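Local coordinates for putative aminooxidase (PDB 2BA9), which isomerises polyunsaturated fatty acids, yielding conjugated linoleic acid, and carries a bound FAD cofactor, at residues Lys183-Asp186 / Ser192-Lys195; Pro108-Ala113 / Ala157-Ile162; Phe165-Tyr170 / Ser295-Asp300; Met58-Gly63 / Gly406-Val411. All blocks are in the same frame, centred on the assembly; numbering follows the deposited sequence.

Contact 1: Lys183-Asp186 / Ser192-Lys195. With NA (sodium ion), chain B.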
# COMPACT_ATOMS: atom_id res chain seq x y z
N LYS A 183 -2.08 11.31 -4.33
CA LYS A 183 -3.27 10.72 -3.70
C LYS A 183 -2.94 10.11 -2.33
O LYS A 183 -3.77 10.13 -1.43
CB LYS A 183 -3.94 9.68 -4.62
CG LYS A 183 -4.72 10.33 -5.77
CD LYS A 183 -5.41 9.34 -6.70
CE LYS A 183 -5.97 10.06 -7.91
NZ LYS A 183 -6.94 11.16 -7.57
N TYR A 184 -1.73 9.56 -2.19
CA TYR A 184 -1.19 9.15 -0.89
C TYR A 184 -0.61 10.36 -0.14
O TYR A 184 -1.19 10.83 0.86
CB TYR A 184 -0.13 8.06 -1.10
CG TYR A 184 0.88 7.83 0.02
CD1 TYR A 184 0.55 8.02 1.36
CD2 TYR A 184 2.17 7.40 -0.28
CE1 TYR A 184 1.47 7.83 2.35
CE2 TYR A 184 3.10 7.18 0.72
CZ TYR A 184 2.75 7.39 2.03
OH TYR A 184 3.65 7.19 3.05
N LEU A 185 0.50 10.88 -0.64
CA LEU A 185 1.11 12.07 -0.03
C LEU A 185 0.49 13.32 -0.61
O LEU A 185 1.13 14.08 -1.34
CB LEU A 185 2.62 12.06 -0.20
CG LEU A 185 3.38 11.01 0.63
CD1 LEU A 185 4.80 10.87 0.10
CD2 LEU A 185 3.41 11.36 2.11
N ASP A 186 -0.78 13.55 -0.29
CA ASP A 186 -1.39 14.83 -0.59
C ASP A 186 -0.77 15.83 0.38
O ASP A 186 -0.04 15.45 1.31
CB ASP A 186 -2.92 14.80 -0.53
CG ASP A 186 -3.49 14.38 0.82
OD1 ASP A 186 -2.74 14.06 1.76
OD2 ASP A 186 -4.73 14.35 0.92
N SER A 192 1.86 15.97 7.69
CA SER A 192 1.74 15.08 8.85
C SER A 192 2.98 14.18 9.01
O SER A 192 3.44 13.94 10.13
CB SER A 192 0.47 14.23 8.74
OG SER A 192 -0.68 15.06 8.77
N PHE A 193 3.50 13.68 7.90
CA PHE A 193 4.79 12.96 7.92
C PHE A 193 5.92 13.88 8.36
O PHE A 193 6.75 13.49 9.16
CB PHE A 193 5.11 12.32 6.57
CG PHE A 193 4.69 10.89 6.48
CD1 PHE A 193 3.44 10.55 5.97
CD2 PHE A 193 5.53 9.89 6.94
CE1 PHE A 193 3.05 9.24 5.91
CE2 PHE A 193 5.15 8.59 6.87
CZ PHE A 193 3.90 8.25 6.36
N ALA A 194 5.93 15.11 7.83
CA ALA A 194 6.97 16.10 8.14
C ALA A 194 6.98 16.44 9.62
O ALA A 194 8.03 16.54 10.24
CB ALA A 194 6.75 17.37 7.32
N LYS A 195 5.80 16.62 10.19
CA LYS A 195 5.66 16.89 11.62
C LYS A 195 5.88 15.65 12.50
O LYS A 195 6.16 15.77 13.69
CB LYS A 195 4.26 17.45 11.87
CG LYS A 195 3.96 17.80 13.31
CD LYS A 195 2.69 18.63 13.44
CE LYS A 195 2.27 18.85 14.91
NZ LYS A 195 2.10 17.57 15.69
NA NA B . -5.82 10.46 -0.02
O HOH W 1 -3.98 10.75 1.39
O HOH W 2 -5.60 12.50 -0.60
O HOH W 3 -7.08 9.90 -2.00
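The hydroxyl of Y184, hydrogen-bonded to the P164 carbonyl, also rests against the end of the F193 ring, with Y184 OH 3.5 Å from F193 CZ. The two residues belong to consecutive helices, 178-184 and 187-195, joined by an inverse gamma turn centred on L185, with D186 as the N-cap of the second helix. The gamma turn is closed by a weak bond from D186 N to Y184 O. With chi1 at 160°, CG of Y184 stands anti to the backbone N, and the phenol reaches across to F193; the two side chains cross at about a right angle. L185 adds the second apolar contact, its CD2 lying 3.9 Å from CD1 of F193, and its CG also covers the centre of one face of the Y184 ring. Y184, L185 and F193 thus pack the end of the first helix and the turn on the last turn of the second. D186 OD1 is hydrogen-bonded to T189 OG1 at the start of that helix. On the far side of the bend a sodium ion is bound by K183 O at 2.5 Å, by E410 OE2 and by three waters. One of these waters also donates to Y184 O at 2.8 Å.

Contact 2: Pro108-Ala113 / Ala157-Ile162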
# COMPACT_ATOMS: atom_id res chain seq x y z
N PRO A 108 16.92 25.64 1.70
CA PRO A 108 16.02 26.67 1.16
C PRO A 108 15.40 26.33 -0.21
O PRO A 108 14.34 26.85 -0.54
CB PRO A 108 16.93 27.90 1.04
CG PRO A 108 18.16 27.59 1.89
CD PRO A 108 18.31 26.12 1.83
N GLN A 109 16.06 25.47 -0.99
CA GLN A 109 15.53 25.06 -2.29
C GLN A 109 14.32 24.15 -2.10
O GLN A 109 13.26 24.36 -2.71
CB GLN A 109 16.60 24.37 -3.13
CG GLN A 109 17.65 25.31 -3.68
CD GLN A 109 18.93 24.59 -4.11
OE1 GLN A 109 18.98 23.37 -4.16
NE2 GLN A 109 19.97 25.36 -4.43
N VAL A 110 14.48 23.15 -1.25
CA VAL A 110 13.39 22.26 -0.88
C VAL A 110 12.18 23.05 -0.37
O VAL A 110 11.08 22.90 -0.88
CB VAL A 110 13.84 21.24 0.21
CG1 VAL A 110 12.66 20.39 0.68
CG2 VAL A 110 14.96 20.34 -0.33
N MET A 111 12.41 23.91 0.61
CA MET A 111 11.31 24.65 1.23
C MET A 111 10.58 25.57 0.25
O MET A 111 9.38 25.75 0.36
CB MET A 111 11.83 25.43 2.44
CG MET A 111 12.20 24.52 3.60
SD MET A 111 10.77 23.63 4.30
CE MET A 111 10.81 22.06 3.42
N ALA A 112 11.31 26.12 -0.71
CA ALA A 112 10.69 26.95 -1.75
C ALA A 112 9.78 26.10 -2.65
O ALA A 112 8.62 26.44 -2.87
CB ALA A 112 11.75 27.67 -2.57
N ALA A 113 10.32 24.98 -3.14
CA ALA A 113 9.57 24.05 -3.98
C ALA A 113 8.33 23.49 -3.27
O ALA A 113 7.24 23.45 -3.86
CB ALA A 113 10.49 22.89 -4.44
N ALA A 157 11.24 19.69 -4.30
CA ALA A 157 10.19 19.11 -3.46
C ALA A 157 10.37 17.60 -3.18
O ALA A 157 9.93 17.09 -2.14
CB ALA A 157 8.80 19.37 -4.06
N ARG A 158 11.03 16.91 -4.12
CA ARG A 158 11.24 15.46 -4.06
C ARG A 158 12.02 15.01 -2.83
O ARG A 158 11.83 13.90 -2.36
CB ARG A 158 11.98 14.97 -5.32
CG ARG A 158 13.48 15.23 -5.28
CD ARG A 158 14.16 15.05 -6.65
NE ARG A 158 13.83 13.82 -7.37
CZ ARG A 158 14.28 12.60 -7.06
NH1 ARG A 158 15.05 12.41 -6.01
NH2 ARG A 158 13.94 11.55 -7.80
N ASP A 159 12.93 15.85 -2.33
CA ASP A 159 13.69 15.53 -1.12
C ASP A 159 12.79 15.28 0.08
O ASP A 159 13.10 14.44 0.92
CB ASP A 159 14.67 16.66 -0.79
CG ASP A 159 15.87 16.70 -1.72
OD1 ASP A 159 15.78 16.25 -2.88
OD2 ASP A 159 16.91 17.20 -1.26
N LEU A 160 11.69 16.01 0.17
CA LEU A 160 10.70 15.80 1.24
C LEU A 160 9.80 14.60 0.94
O LEU A 160 9.63 13.73 1.77
CB LEU A 160 9.83 17.05 1.45
CG LEU A 160 8.89 17.01 2.67
CD1 LEU A 160 9.66 17.20 3.95
CD2 LEU A 160 7.81 18.04 2.57
N TRP A 161 9.25 14.57 -0.26
CA TRP A 161 8.26 13.55 -0.67
C TRP A 161 8.81 12.13 -0.77
O TRP A 161 8.08 11.16 -0.61
CB TRP A 161 7.63 13.94 -2.01
CG TRP A 161 6.23 14.46 -1.90
CD1 TRP A 161 5.09 13.74 -2.06
CD2 TRP A 161 5.83 15.81 -1.63
NE1 TRP A 161 4.00 14.55 -1.89
CE2 TRP A 161 4.42 15.83 -1.63
CE3 TRP A 161 6.52 17.00 -1.38
CZ2 TRP A 161 3.69 16.99 -1.40
CZ3 TRP A 161 5.80 18.15 -1.15
CH2 TRP A 161 4.40 18.14 -1.15
N ILE A 162 10.11 12.02 -1.02
CA ILE A 162 10.71 10.74 -1.34
C ILE A 162 10.79 9.78 -0.15
O ILE A 162 10.64 8.58 -0.32
CB ILE A 162 12.09 10.90 -1.98
CG1 ILE A 162 12.51 9.61 -2.70
CG2 ILE A 162 13.12 11.35 -0.94
CD1 ILE A 162 13.78 9.76 -3.50
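V110 and A113, one turn apart on helix 106-122, meet A157, D159 and L160 on and beside the short helix 158-161. This is helix-helix packing within the helical region of the chain, marked by a close alanine-alanine approach: the backbones come nearest where A113 faces A157, with CA atoms 5.0 Å apart. There the A113 methyl lies 3.3 Å from the A157 backbone N. A113 CB is 3.9 Å from A157 CB; small side chains on both sides permit this approach. V110 makes the other half of the contact with its two branches. CG2, beside the backbone N, rests 3.7 Å from D159 CB and 3.8 Å from D159 OD2, and the two side chains cross at about a right angle. CG1, anti to the backbone N (chi1 175°), reaches more loosely towards L160, 4.4 Å from its CB. The carboxylate of D159 is held through OD2 by a salt bridge to R106, which begins the same helix as V110, so the valine methyl packs against an aspartate that is itself tied back to the partner helix. L160 lies beside a bound glycol molecule that may mark a pocket. The packing continues along helix 106-122, with L160 on V114 and A157 on L117, while L160 and W161 lie on M190 of helix 187-195 and W161 also covers V181 and L182 of helix 178-184.

Contact 3: Phe165-Tyr170 / Ser295-Asp300. With FAD (flavin-adenine dinucleotide), chain D.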
# COMPACT_ATOMS: atom_id res chain seq x y z
N PHE A 165 7.86 7.75 0.54
CA PHE A 165 7.37 7.16 -0.69
C PHE A 165 8.24 6.00 -1.16
O PHE A 165 7.83 4.84 -1.06
CB PHE A 165 7.17 8.20 -1.79
CG PHE A 165 6.37 7.67 -2.95
CD1 PHE A 165 4.98 7.64 -2.88
CD2 PHE A 165 7.01 7.12 -4.06
CE1 PHE A 165 4.23 7.12 -3.92
CE2 PHE A 165 6.26 6.61 -5.11
CZ PHE A 165 4.87 6.62 -5.05
N THR A 166 9.43 6.32 -1.66
CA THR A 166 10.33 5.32 -2.22
C THR A 166 10.81 4.32 -1.16
O THR A 166 10.81 3.11 -1.40
CB THR A 166 11.53 5.99 -2.92
OG1 THR A 166 11.05 6.82 -3.99
CG2 THR A 166 12.50 4.95 -3.47
N ALA A 167 11.22 4.82 -0.01
CA ALA A 167 11.62 3.99 1.14
C ALA A 167 10.50 3.05 1.61
O ALA A 167 10.77 1.92 2.04
CB ALA A 167 12.08 4.88 2.29
N PHE A 168 9.26 3.53 1.52
CA PHE A 168 8.05 2.74 1.85
C PHE A 168 7.66 1.81 0.70
O PHE A 168 6.59 1.21 0.71
CB PHE A 168 6.85 3.65 2.19
CG PHE A 168 6.88 4.24 3.58
CD1 PHE A 168 7.97 4.97 4.02
CD2 PHE A 168 5.79 4.10 4.42
CE1 PHE A 168 7.99 5.53 5.29
CE2 PHE A 168 5.78 4.67 5.69
CZ PHE A 168 6.89 5.39 6.13
N GLY A 169 8.54 1.70 -0.30
CA GLY A 169 8.48 0.62 -1.25
C GLY A 169 7.64 0.90 -2.47
O GLY A 169 7.42 0.02 -3.29
N TYR A 170 7.22 2.15 -2.59
CA TYR A 170 6.34 2.56 -3.67
C TYR A 170 7.06 2.86 -4.97
O TYR A 170 6.42 3.13 -5.98
CB TYR A 170 5.52 3.77 -3.22
CG TYR A 170 4.58 3.47 -2.06
CD1 TYR A 170 3.56 2.52 -2.21
CD2 TYR A 170 4.70 4.12 -0.84
CE1 TYR A 170 2.68 2.22 -1.17
CE2 TYR A 170 3.81 3.84 0.23
CZ TYR A 170 2.81 2.88 0.05
OH TYR A 170 1.92 2.57 1.06
N SER A 295 14.79 5.04 14.61
CA SER A 295 14.70 4.50 13.23
C SER A 295 15.61 5.31 12.29
O SER A 295 15.97 6.43 12.59
CB SER A 295 13.25 4.52 12.71
OG SER A 295 12.42 3.62 13.44
N GLY A 296 15.99 4.73 11.17
CA GLY A 296 16.86 5.45 10.23
C GLY A 296 16.44 5.35 8.79
O GLY A 296 16.05 4.27 8.33
N TYR A 297 16.52 6.47 8.08
CA TYR A 297 16.27 6.55 6.63
C TYR A 297 17.58 6.78 5.88
O TYR A 297 18.54 7.36 6.42
CB TYR A 297 15.32 7.70 6.29
CG TYR A 297 13.86 7.43 6.62
CD1 TYR A 297 12.91 7.27 5.62
CD2 TYR A 297 13.44 7.33 7.94
CE1 TYR A 297 11.56 7.03 5.95
CE2 TYR A 297 12.13 7.09 8.27
CZ TYR A 297 11.19 6.93 7.27
OH TYR A 297 9.88 6.68 7.63
N VAL A 298 17.61 6.34 4.63
CA VAL A 298 18.81 6.40 3.81
C VAL A 298 18.47 6.88 2.41
O VAL A 298 18.33 6.07 1.47
CB VAL A 298 19.57 5.06 3.78
CG1 VAL A 298 21.01 5.24 3.27
CG2 VAL A 298 19.62 4.44 5.16
N PRO A 299 18.29 8.21 2.26
CA PRO A 299 18.02 8.80 0.95
C PRO A 299 19.01 8.36 -0.10
O PRO A 299 18.62 8.06 -1.22
CB PRO A 299 18.12 10.30 1.21
CG PRO A 299 17.77 10.44 2.66
CD PRO A 299 18.30 9.24 3.33
N ASP A 300 20.29 8.30 0.25
CA ASP A 300 21.32 7.79 -0.67
C ASP A 300 20.90 6.49 -1.34
O ASP A 300 21.18 6.30 -2.54
CB ASP A 300 22.66 7.57 0.06
CG ASP A 300 23.42 8.86 0.28
OD1 ASP A 300 23.06 9.92 -0.30
OD2 ASP A 300 24.40 8.83 1.04
PA FAD D . -3.63 -6.90 0.65
O1A FAD D . -3.29 -6.21 1.94
O2A FAD D . -2.47 -7.42 -0.16
O5B FAD D . -4.56 -8.16 0.98
C5B FAD D . -5.03 -8.92 -0.11
C4B FAD D . -5.68 -10.19 0.39
O4B FAD D . -6.18 -10.91 -0.72
C3B FAD D . -4.70 -11.08 1.14
O3B FAD D . -5.22 -11.41 2.41
C2B FAD D . -4.52 -12.27 0.23
O2B FAD D . -4.16 -13.46 0.93
C1B FAD D . -5.85 -12.27 -0.54
N9A FAD D . -5.71 -12.99 -1.82
C8A FAD D . -4.77 -12.77 -2.80
N7A FAD D . -4.97 -13.68 -3.80
C5A FAD D . -6.03 -14.47 -3.46
C6A FAD D . -6.66 -15.56 -4.09
N6A FAD D . -6.48 -15.75 -5.44
N1A FAD D . -7.76 -16.14 -3.47
C2A FAD D . -8.20 -15.71 -2.22
N3A FAD D . -7.56 -14.64 -1.61
C4A FAD D . -6.49 -14.04 -2.20
N1 FAD D . -0.17 1.09 4.23
C2 FAD D . -0.42 2.29 4.87
O2 FAD D . -1.54 2.79 4.82
N3 FAD D . 0.60 2.94 5.54
C4 FAD D . 1.86 2.37 5.60
O4 FAD D . 2.75 2.97 6.23
C4X FAD D . 2.11 1.15 4.97
N5 FAD D . 3.37 0.57 4.99
C5X FAD D . 3.58 -0.71 4.50
C6 FAD D . 4.82 -1.32 4.66
C7 FAD D . 5.01 -2.63 4.21
C7M FAD D . 6.36 -3.27 4.41
C8 FAD D . 3.97 -3.30 3.58
C8M FAD D . 4.12 -4.70 3.07
C9 FAD D . 2.74 -2.67 3.42
C9A FAD D . 2.53 -1.37 3.87
N10 FAD D . 1.30 -0.71 3.70
C10 FAD D . 1.07 0.51 4.30
C1' FAD D . 0.35 -1.11 2.62
C2' FAD D . -0.87 -1.83 3.17
O2' FAD D . -0.52 -2.85 4.09
C3' FAD D . -1.64 -2.39 1.98
O3' FAD D . -1.84 -1.36 1.02
C4' FAD D . -2.96 -3.00 2.43
O4' FAD D . -2.76 -4.19 3.17
C5' FAD D . -3.82 -3.24 1.20
O5' FAD D . -4.90 -4.06 1.52
P FAD D . -5.64 -4.93 0.36
O1P FAD D . -6.74 -5.79 0.96
O2P FAD D . -6.15 -3.97 -0.66
O3P FAD D . -4.52 -5.91 -0.25
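F168 spans the gap between the flavin and Y297, its ring edge meeting an oxygen of each. From CB the chain turns so that CG is anti to the carbonyl carbon (chi1 -78°), which carries the ring out from the short helix 166-170. CD2 and CE2, along one edge, approach flavin O4, CE2 at 3.5 Å; O4 lies near the plane of the ring. Further round, CE1 is 3.2 Å from Y297 OH and 3.9 Å from Y297 CE1, while CZ at the tip stands 3.6 Å from Y297 OH. The tyrosine reaches in from strand 295-297, and on the way its CD1 passes 4.2 Å from the methyl of A167. The helix that presents F168 contains a pi-type turn, closed by a bond from Y170 N to F165 O, and has G169 at a positive phi. Y170 lies near the flavin too, with its hydroxyl bonded to G406 O, and the F168 carbonyl is taken by Y370 OH. Y297 OH is hydrogen-bonded to a glycol molecule, probably from the crystallisation liquor, that may mark the fatty acid pocket. Two oxygens thus face the slightly positive C-H rim of a phenylalanine, an electrostatically favourable but weak arrangement that leaves the hydrogen bonding of the tyrosine to other partners.

Contact 4: Met58-Gly63 / Gly406-Val411. With NA (sodium ion), chain B; FAD (flavin-adenine dinucleotide), chain D.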
# COMPACT_ATOMS: atom_id res chain seq x y z
N MET A 58 5.57 -6.93 9.99
CA MET A 58 6.12 -7.37 8.72
C MET A 58 5.55 -6.55 7.56
O MET A 58 6.08 -6.59 6.44
CB MET A 58 5.86 -8.87 8.52
CG MET A 58 6.82 -9.75 9.33
SD MET A 58 8.59 -9.54 8.95
CE MET A 58 8.55 -9.86 7.18
N GLY A 59 4.50 -5.79 7.83
CA GLY A 59 3.89 -4.94 6.79
C GLY A 59 3.66 -3.51 7.26
O GLY A 59 4.53 -2.90 7.90
N ALA A 60 2.47 -2.98 6.93
CA ALA A 60 2.07 -1.65 7.37
C ALA A 60 2.37 -1.42 8.83
O ALA A 60 2.19 -2.31 9.67
CB ALA A 60 0.58 -1.40 7.09
N ILE A 61 2.81 -0.19 9.11
CA ILE A 61 3.11 0.28 10.45
C ILE A 61 2.19 1.44 10.87
O ILE A 61 1.70 1.47 12.00
CB ILE A 61 4.55 0.84 10.53
CG1 ILE A 61 5.56 -0.19 10.00
CG2 ILE A 61 4.86 1.29 11.96
CD1 ILE A 61 6.97 0.36 9.81
N MET A 62 1.99 2.39 9.97
CA MET A 62 1.46 3.70 10.36
C MET A 62 0.32 4.24 9.53
O MET A 62 0.03 3.77 8.42
CB MET A 62 2.59 4.73 10.36
CG MET A 62 3.19 5.07 8.99
SD MET A 62 4.81 5.85 9.15
CE MET A 62 5.86 4.44 9.55
N GLY A 63 -0.32 5.27 10.09
CA GLY A 63 -1.29 6.11 9.40
C GLY A 63 -1.10 7.57 9.79
O GLY A 63 -0.17 7.91 10.54
N GLY A 406 -1.67 1.78 -3.08
CA GLY A 406 -1.17 0.76 -2.18
C GLY A 406 -1.04 1.18 -0.73
O GLY A 406 0.02 0.97 -0.14
N ASN A 407 -2.08 1.78 -0.14
CA ASN A 407 -2.14 1.98 1.33
C ASN A 407 -3.50 1.60 1.89
O ASN A 407 -4.47 1.48 1.14
CB ASN A 407 -1.57 3.35 1.77
CG ASN A 407 -2.62 4.49 1.97
OD1 ASN A 407 -3.79 4.29 2.30
ND2 ASN A 407 -2.13 5.72 1.83
N PHE A 408 -3.55 1.34 3.20
CA PHE A 408 -4.73 0.68 3.76
C PHE A 408 -5.91 1.63 4.00
O PHE A 408 -7.06 1.20 4.00
CB PHE A 408 -4.42 -0.23 4.97
CG PHE A 408 -3.80 0.47 6.17
CD1 PHE A 408 -4.59 1.16 7.08
CD2 PHE A 408 -2.45 0.33 6.44
CE1 PHE A 408 -4.03 1.76 8.21
CE2 PHE A 408 -1.88 0.93 7.57
CZ PHE A 408 -2.68 1.66 8.44
N ASP A 409 -5.66 2.92 4.13
CA ASP A 409 -6.78 3.86 4.17
C ASP A 409 -7.37 4.04 2.78
O ASP A 409 -8.58 4.10 2.61
CB ASP A 409 -6.37 5.21 4.74
CG ASP A 409 -7.56 6.14 4.88
OD1 ASP A 409 -8.40 5.92 5.80
OD2 ASP A 409 -7.65 7.09 4.07
N GLU A 410 -6.50 4.09 1.77
CA GLU A 410 -6.95 4.35 0.40
C GLU A 410 -7.83 3.23 -0.10
O GLU A 410 -8.88 3.50 -0.70
CB GLU A 410 -5.77 4.59 -0.54
CG GLU A 410 -5.03 5.92 -0.32
CD GLU A 410 -5.87 7.16 -0.64
OE1 GLU A 410 -6.56 7.19 -1.68
OE2 GLU A 410 -5.83 8.14 0.15
N VAL A 411 -7.42 1.99 0.14
CA VAL A 411 -8.19 0.83 -0.31
C VAL A 411 -9.52 0.69 0.45
O VAL A 411 -10.53 0.36 -0.16
CB VAL A 411 -7.40 -0.51 -0.24
CG1 VAL A 411 -6.05 -0.39 -0.99
CG2 VAL A 411 -7.20 -0.96 1.18
NA NA B . -5.82 10.46 -0.02
PA FAD D . -3.63 -6.90 0.65
O1A FAD D . -3.29 -6.21 1.94
O2A FAD D . -2.47 -7.42 -0.16
O5B FAD D . -4.56 -8.16 0.98
C5B FAD D . -5.03 -8.92 -0.11
C4B FAD D . -5.68 -10.19 0.39
O4B FAD D . -6.18 -10.91 -0.72
C3B FAD D . -4.70 -11.08 1.14
O3B FAD D . -5.22 -11.41 2.41
C2B FAD D . -4.52 -12.27 0.23
O2B FAD D . -4.16 -13.46 0.93
C1B FAD D . -5.85 -12.27 -0.54
N9A FAD D . -5.71 -12.99 -1.82
C8A FAD D . -4.77 -12.77 -2.80
N7A FAD D . -4.97 -13.68 -3.80
C5A FAD D . -6.03 -14.47 -3.46
C6A FAD D . -6.66 -15.56 -4.09
N6A FAD D . -6.48 -15.75 -5.44
N1A FAD D . -7.76 -16.14 -3.47
C2A FAD D . -8.20 -15.71 -2.22
N3A FAD D . -7.56 -14.64 -1.61
C4A FAD D . -6.49 -14.04 -2.20
N1 FAD D . -0.17 1.09 4.23
C2 FAD D . -0.42 2.29 4.87
O2 FAD D . -1.54 2.79 4.82
N3 FAD D . 0.60 2.94 5.54
C4 FAD D . 1.86 2.37 5.60
O4 FAD D . 2.75 2.97 6.23
C4X FAD D . 2.11 1.15 4.97
N5 FAD D . 3.37 0.57 4.99
C5X FAD D . 3.58 -0.71 4.50
C6 FAD D . 4.82 -1.32 4.66
C7 FAD D . 5.01 -2.63 4.21
C7M FAD D . 6.36 -3.27 4.41
C8 FAD D . 3.97 -3.30 3.58
C8M FAD D . 4.12 -4.70 3.07
C9 FAD D . 2.74 -2.67 3.42
C9A FAD D . 2.53 -1.37 3.87
N10 FAD D . 1.30 -0.71 3.70
C10 FAD D . 1.07 0.51 4.30
C1' FAD D . 0.35 -1.11 2.62
C2' FAD D . -0.87 -1.83 3.17
O2' FAD D . -0.52 -2.85 4.09
C3' FAD D . -1.64 -2.39 1.98
O3' FAD D . -1.84 -1.36 1.02
C4' FAD D . -2.96 -3.00 2.43
O4' FAD D . -2.76 -4.19 3.17
C5' FAD D . -3.82 -3.24 1.20
O5' FAD D . -4.90 -4.06 1.52
P FAD D . -5.64 -4.93 0.36
O1P FAD D . -6.74 -5.79 0.96
O2P FAD D . -6.15 -3.97 -0.66
O3P FAD D . -4.52 -5.91 -0.25
O HOH W 3 -7.08 9.90 -2.00
O HOH W 1 -3.98 10.75 1.39
O HOH W 2 -5.60 12.50 -0.60
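The FAD site of this amine oxidase-family protein is lined at the isoalloxazine by A60 and F408, which meet each other beside the flavin. A60 CB lies 3.4 Å from F408 CE2, at the edge of the phenyl ring and near its plane, and is equally close to flavin C10. F408 is the first residue of helix 408-423. Its chi1 of 61° sets CG between the backbone N and the carbonyl carbon, and this lays one ring face over flavin O2, which sits 3.0 Å above the plane and offset toward the rim. M62 comes from the other segment with its carbonyl oxygen, 3.4 Å from CZ of F408; the same oxygen approaches flavin N3. The backbone N of F408 donates to flavin O2 with an N-H...O angle of 158°, so O2 is met by both the helix start and the ring. A helix N terminus directed at this carbonyl would be expected to stabilise negative charge on the pyrimidine end of a reduced flavin. N407 is the N-cap, its OD1 accepting from E410 N at 2.8 Å, with the donor tilted 26° from the carbonyl plane. One turn on, OE2 of E410 binds the sodium ion at 2.3 Å. The other carboxylate oxygen, OE1, is hydrogen-bonded to N131 ND2 and accepts from a sodium-bound water 2.8 Å away.

In the fold
Along the chain, contact 4 opens first, at 58-63, and closes last, at 406-411, so the other three are nested in its loop. Contact 2 comes next, bringing helix 106-122 to helix 158-161, and is complete before contact 3 begins at 165-170. Contact 1 closes a short hairpin of helices within the long loop that contact 3 ends at strand 295-297 of the mixed sheet. None of them cross. Contact 2 reaches contact 1 through W161 NE1 and L185 O, and contact 1 shares the sodium ion with contact 4. Contacts 3 and 4 both touch the flavin, the one bringing helix 166-170 to the mixed sheet, the other the loop 58-63 to the start of helix 408-423.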